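Local coordinates for cytosine-specific methyltransferase (Escherichia coli O157:H7 EDL933, PDB 3G7U), which probably transfers a methyl group from S-adenosyl-L-methionine to carbon 5 of cytosine in DNA, as a prophage-encoded modification enzyme, at residues I252-Q265 / H315-L327. Sequence-based numbering, arbitrary orientation.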
loop_
_atom_site.group_PDB
_atom_site.type_symbol
_atom_site.label_atom_id
_atom_site.label_comp_id
_atom_site.label_asym_id
_atom_site.label_seq_id
_atom_site.Cartn_x
_atom_site.Cartn_y
_atom_site.Cartn_z
ATOM N N ILE A 252 -14.131 13.623 -6.129
ATOM C CA ILE A 252 -13.390 12.627 -5.328
ATOM C C ILE A 252 -13.436 13.001 -3.827
ATOM O O ILE A 252 -13.737 14.135 -3.475
ATOM C CB ILE A 252 -11.964 12.481 -5.805
ATOM C CG1 ILE A 252 -11.125 13.724 -5.425
ATOM C CG2 ILE A 252 -11.866 12.161 -7.363
ATOM C CD1 ILE A 252 -9.676 13.643 -5.823
ATOM N N SER A 253 -13.191 12.013 -2.955
ATOM C CA SER A 253 -13.299 12.193 -1.495
ATOM C C SER A 253 -11.927 12.595 -0.950
ATOM O O SER A 253 -10.928 12.524 -1.671
ATOM C CB SER A 253 -13.772 10.895 -0.815
ATOM O OG SER A 253 -12.837 9.831 -1.042
ATOM N N GLY A 254 -11.906 13.036 0.312
ATOM C CA GLY A 254 -10.676 13.239 1.084
ATOM C C GLY A 254 -10.014 14.577 0.937
ATOM O O GLY A 254 -8.857 14.732 1.336
ATOM N N CYS A 255 -10.720 15.566 0.382
ATOM C CA CYS A 255 -10.125 16.874 0.187
ATOM C C CYS A 255 -10.444 17.757 1.409
ATOM O O CYS A 255 -11.104 18.776 1.305
ATOM C CB CYS A 255 -10.627 17.524 -1.110
ATOM S SG CYS A 255 -10.172 16.544 -2.569
ATOM N N THR A 256 -9.994 17.321 2.580
ATOM C CA THR A 256 -10.304 18.009 3.812
ATOM C C THR A 256 -9.031 18.571 4.422
ATOM O O THR A 256 -8.025 17.868 4.580
ATOM C CB THR A 256 -11.082 17.101 4.831
ATOM O OG1 THR A 256 -10.775 17.450 6.195
ATOM C CG2 THR A 256 -10.841 15.668 4.592
ATOM N N GLY A 257 -9.082 19.857 4.736
ATOM C CA GLY A 257 -7.924 20.507 5.300
ATOM C C GLY A 257 -7.933 20.506 6.810
ATOM O O GLY A 257 -8.868 20.034 7.429
ATOM N N THR A 258 -6.859 21.029 7.386
ATOM C CA THR A 258 -6.712 21.182 8.825
ATOM C C THR A 258 -6.690 22.682 9.111
ATOM O O THR A 258 -6.038 23.454 8.403
ATOM C CB THR A 258 -5.429 20.497 9.289
ATOM O OG1 THR A 258 -5.524 19.096 9.051
ATOM C CG2 THR A 258 -5.179 20.715 10.800
ATOM N N LEU A 259 -7.434 23.117 10.120
ATOM C CA LEU A 259 -7.360 24.497 10.546
ATOM C C LEU A 259 -6.065 24.809 11.333
ATOM O O LEU A 259 -5.834 24.202 12.388
ATOM C CB LEU A 259 -8.599 24.818 11.385
ATOM C CG LEU A 259 -8.764 26.242 11.873
ATOM C CD1 LEU A 259 -8.949 27.196 10.698
ATOM C CD2 LEU A 259 -9.964 26.281 12.858
ATOM N N HIS A 260 -5.272 25.752 10.830
ATOM C CA HIS A 260 -4.033 26.201 11.484
ATOM C C HIS A 260 -4.186 27.629 12.027
ATOM O O HIS A 260 -4.817 28.471 11.392
ATOM C CB HIS A 260 -2.839 26.209 10.497
ATOM C CG HIS A 260 -2.573 24.891 9.830
ATOM N ND1 HIS A 260 -2.259 23.753 10.536
ATOM C CD2 HIS A 260 -2.533 24.542 8.521
ATOM C CE1 HIS A 260 -2.046 22.752 9.698
ATOM N NE2 HIS A 260 -2.218 23.201 8.465
ATOM N N SER A 261 -3.548 27.924 13.160
ATOM C CA SER A 261 -3.475 29.323 13.624
ATOM C C SER A 261 -2.689 30.188 12.626
ATOM O O SER A 261 -1.902 29.652 11.851
ATOM C CB SER A 261 -2.830 29.381 14.989
ATOM O OG SER A 261 -1.466 29.084 14.881
ATOM N N LYS A 262 -2.903 31.514 12.631
ATOM C CA LYS A 262 -2.250 32.419 11.668
ATOM C C LYS A 262 -0.760 32.416 11.834
ATOM O O LYS A 262 -0.038 32.568 10.868
ATOM C CB LYS A 262 -2.768 33.865 11.766
ATOM C CG LYS A 262 -4.162 34.052 11.212
ATOM C CD LYS A 262 -4.127 34.460 9.747
ATOM C CE LYS A 262 -3.958 35.963 9.606
ATOM N NZ LYS A 262 -3.888 36.375 8.175
ATOM N N ILE A 263 -0.309 32.229 13.065
ATOM C CA ILE A 263 1.111 32.190 13.340
ATOM C C ILE A 263 1.733 30.942 12.718
ATOM O O ILE A 263 2.800 31.025 12.105
ATOM C CB ILE A 263 1.414 32.392 14.841
ATOM C CG1 ILE A 263 1.234 33.894 15.150
ATOM C CG2 ILE A 263 2.833 31.906 15.195
ATOM C CD1 ILE A 263 1.620 34.354 16.541
ATOM N N VAL A 264 1.023 29.816 12.812
ATOM C CA VAL A 264 1.465 28.588 12.158
ATOM C C VAL A 264 1.457 28.792 10.647
ATOM O O VAL A 264 2.441 28.514 9.957
ATOM C CB VAL A 264 0.614 27.382 12.597
ATOM C CG1 VAL A 264 0.866 26.181 11.702
ATOM C CG2 VAL A 264 0.924 27.017 14.033
ATOM N N GLN A 265 0.361 29.342 10.153
ATOM C CA GLN A 265 0.178 29.591 8.746
ATOM C C GLN A 265 1.281 30.495 8.182
ATOM O O GLN A 265 1.773 30.265 7.079
ATOM C CB GLN A 265 -1.187 30.225 8.559
ATOM C CG GLN A 265 -1.685 30.295 7.163
ATOM C CD GLN A 265 -3.176 30.581 7.095
ATOM O OE1 GLN A 265 -3.661 31.106 6.098
ATOM N NE2 GLN A 265 -3.906 30.237 8.150
ATOM N N HIS A 315 0.647 26.077 -0.729
ATOM C CA HIS A 315 -0.268 26.544 0.311
ATOM C C HIS A 315 0.321 26.411 1.690
ATOM O O HIS A 315 1.053 25.456 1.988
ATOM C CB HIS A 315 -1.623 25.803 0.244
ATOM C CG HIS A 315 -2.303 25.923 -1.080
ATOM N ND1 HIS A 315 -2.627 27.138 -1.640
ATOM C CD2 HIS A 315 -2.709 24.983 -1.962
ATOM C CE1 HIS A 315 -3.204 26.943 -2.811
ATOM N NE2 HIS A 315 -3.253 25.643 -3.035
ATOM N N PRO A 316 -0.001 27.371 2.570
ATOM C CA PRO A 316 0.554 27.334 3.909
ATOM C C PRO A 316 -0.170 26.386 4.885
ATOM O O PRO A 316 -0.741 26.823 5.879
ATOM C CB PRO A 316 0.451 28.796 4.362
ATOM C CG PRO A 316 -0.736 29.344 3.617
ATOM C CD PRO A 316 -0.830 28.577 2.327
ATOM N N ARG A 317 -0.077 25.072 4.646
ATOM C CA ARG A 317 -0.895 24.124 5.387
ATOM C C ARG A 317 -0.293 22.720 5.253
ATOM O O ARG A 317 0.461 22.470 4.307
ATOM C CB ARG A 317 -2.333 24.128 4.831
ATOM C CG ARG A 317 -2.428 23.866 3.337
ATOM C CD ARG A 317 -3.846 23.480 2.985
ATOM N NE ARG A 317 -4.107 23.210 1.571
ATOM C CZ ARG A 317 -3.843 22.062 0.929
ATOM N NH1 ARG A 317 -3.264 21.045 1.562
ATOM N NH2 ARG A 317 -4.198 21.918 -0.345
ATOM N N VAL A 318 -0.650 21.803 6.159
ATOM C CA VAL A 318 -0.333 20.398 5.935
ATOM C C VAL A 318 -1.160 19.887 4.764
ATOM O O VAL A 318 -2.180 20.495 4.418
ATOM C CB VAL A 318 -0.615 19.544 7.182
ATOM C CG1 VAL A 318 0.264 20.011 8.329
ATOM C CG2 VAL A 318 -2.063 19.683 7.607
ATOM N N ILE A 319 -0.709 18.811 4.121
ATOM C CA ILE A 319 -1.441 18.220 2.989
ATOM C C ILE A 319 -2.739 17.540 3.470
ATOM O O ILE A 319 -2.848 17.222 4.657
ATOM C CB ILE A 319 -0.531 17.222 2.173
ATOM C CG1 ILE A 319 -0.048 16.057 3.059
ATOM C CG2 ILE A 319 0.650 18.030 1.479
ATOM C CD1 ILE A 319 0.750 14.986 2.259
ATOM N N THR A 320 -3.672 17.283 2.554
ATOM C CA THR A 320 -4.916 16.632 2.853
ATOM C C THR A 320 -4.730 15.123 2.734
ATOM O O THR A 320 -3.747 14.644 2.148
ATOM C CB THR A 320 -6.014 17.029 1.850
ATOM O OG1 THR A 320 -5.637 16.551 0.569
ATOM C CG2 THR A 320 -6.183 18.529 1.788
ATOM N N PRO A 321 -5.649 14.353 3.324
ATOM C CA PRO A 321 -5.554 12.900 3.094
ATOM C C PRO A 321 -5.525 12.522 1.611
ATOM O O PRO A 321 -4.810 11.591 1.217
ATOM C CB PRO A 321 -6.844 12.372 3.749
ATOM C CG PRO A 321 -7.134 13.328 4.818
ATOM C CD PRO A 321 -6.697 14.708 4.295
ATOM N N ARG A 322 -6.310 13.204 0.781
ATOM C CA ARG A 322 -6.314 12.819 -0.631
ATOM C C ARG A 322 -4.969 13.139 -1.284
ATOM O O ARG A 322 -4.483 12.375 -2.104
ATOM C CB ARG A 322 -7.461 13.484 -1.408
ATOM C CG ARG A 322 -7.523 13.185 -2.933
ATOM C CD ARG A 322 -7.583 11.695 -3.293
ATOM N NE ARG A 322 -8.794 11.060 -2.797
ATOM C CZ ARG A 322 -8.966 9.743 -2.706
ATOM N NH1 ARG A 322 -8.014 8.908 -3.128
ATOM N NH2 ARG A 322 -10.115 9.258 -2.237
ATOM N N GLU A 323 -4.336 14.230 -0.863
ATOM C CA GLU A 323 -2.998 14.552 -1.370
ATOM C C GLU A 323 -1.973 13.512 -0.959
ATOM O O GLU A 323 -1.161 13.094 -1.786
ATOM C CB GLU A 323 -2.569 15.953 -0.905
ATOM C CG GLU A 323 -3.375 17.050 -1.651
ATOM C CD GLU A 323 -3.290 18.459 -1.038
ATOM O OE1 GLU A 323 -2.813 18.617 0.107
ATOM O OE2 GLU A 323 -3.749 19.431 -1.709
ATOM N N ALA A 324 -2.020 13.084 0.304
ATOM C CA ALA A 324 -1.166 12.011 0.765
ATOM C C ALA A 324 -1.398 10.711 -0.014
ATOM O O ALA A 324 -0.418 9.996 -0.358
ATOM C CB ALA A 324 -1.377 11.775 2.249
ATOM N N ALA A 325 -2.667 10.401 -0.277
ATOM C CA ALA A 325 -3.053 9.188 -1.050
ATOM C C ALA A 325 -2.436 9.252 -2.420
ATOM O O ALA A 325 -1.887 8.256 -2.914
ATOM C CB ALA A 325 -4.558 9.075 -1.183
ATOM N N ARG A 326 -2.519 10.435 -3.066
ATOM C CA ARG A 326 -1.926 10.546 -4.382
ATOM C C ARG A 326 -0.419 10.356 -4.317
ATOM O O ARG A 326 0.182 9.667 -5.155
ATOM C CB ARG A 326 -2.245 11.910 -4.983
ATOM C CG ARG A 326 -3.684 12.081 -5.377
ATOM C CD ARG A 326 -3.737 13.044 -6.530
ATOM N NE ARG A 326 -5.073 13.218 -7.148
ATOM C CZ ARG A 326 -5.339 14.194 -8.005
ATOM N NH1 ARG A 326 -6.555 14.346 -8.526
ATOM N NH2 ARG A 326 -4.364 15.044 -8.321
ATOM N N LEU A 327 0.210 10.965 -3.337
ATOM C CA LEU A 327 1.642 10.866 -3.254
ATOM C C LEU A 327 2.103 9.431 -2.954
ATOM O O LEU A 327 3.218 9.055 -3.281
ATOM C CB LEU A 327 2.141 11.837 -2.182
ATOM C CG LEU A 327 1.875 13.301 -2.573
ATOM C CD1 LEU A 327 2.141 14.178 -1.338
ATOM C CD2 LEU A 327 2.850 13.724 -3.728
HETATM O O HOH W 1 -4.513 21.075 5.585
HETATM O O HOH W 2 -4.277 16.943 7.098
#
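Arg322, in the first turn of helix 321-328, grips Ser253 side-on: NE gives a nearly straight bond to Ser253 O (2.8 Å, 169°), and NH2 reaches Ser253 OG (3.0 Å), both acceptors lying in the guanidinium plane. CG stands anti to the backbone N (chi1 178°), and bends at chi2 and chi3 curl the chain so that NE and NH2 face Ser253; NH2 also bonds Phe334 O. The Arg322 backbone N, at the open helix start, donates to Gly254 O (3.0 Å). Farther along, toward the Pro316-Gln265 end, Val318 N donates to His260 NE2 (3.1 Å), tilted 24° from the ring plane; a backbone N-H can only donate, so NE2 probably carries no proton. Between these points water takes over: one molecule joins Thr258 N to Val318 O, a second Thr258 OG1 to Ile319 O.

Apolar contacts fill in the line. Ile252 CD1 lies on Arg322 CG (3.6 Å), Thr320 CG2 and Pro321 CD each pack on Thr256 O (3.4 Å), Val318 CG2 meets the His260 ring at its edge, and Pro316 CG rests against Gln265 CG (3.8 Å).

Within 315-327, Thr320 and Glu323 form a capping box that starts the helix. Arg317 clasps Glu323 end-on, NH1 to OE1 and NH2 to OE2, each oxygen accepting on its syn lone pair. OE1 also accepts from Thr320 N, above the carboxylate plane; this probably favours an ionised carboxylate.

This is structural packing, away from the predicted active-site Cys81 and outside the seven-stranded sheet, joining strand 256-258 to the capped start of helix 321-328. The strand pairs with strand 205-207, helix 340-348 packs on Pro321 and Thr258, and Tyr268 of helix 262-269 meets the His260 ring edge-to-face.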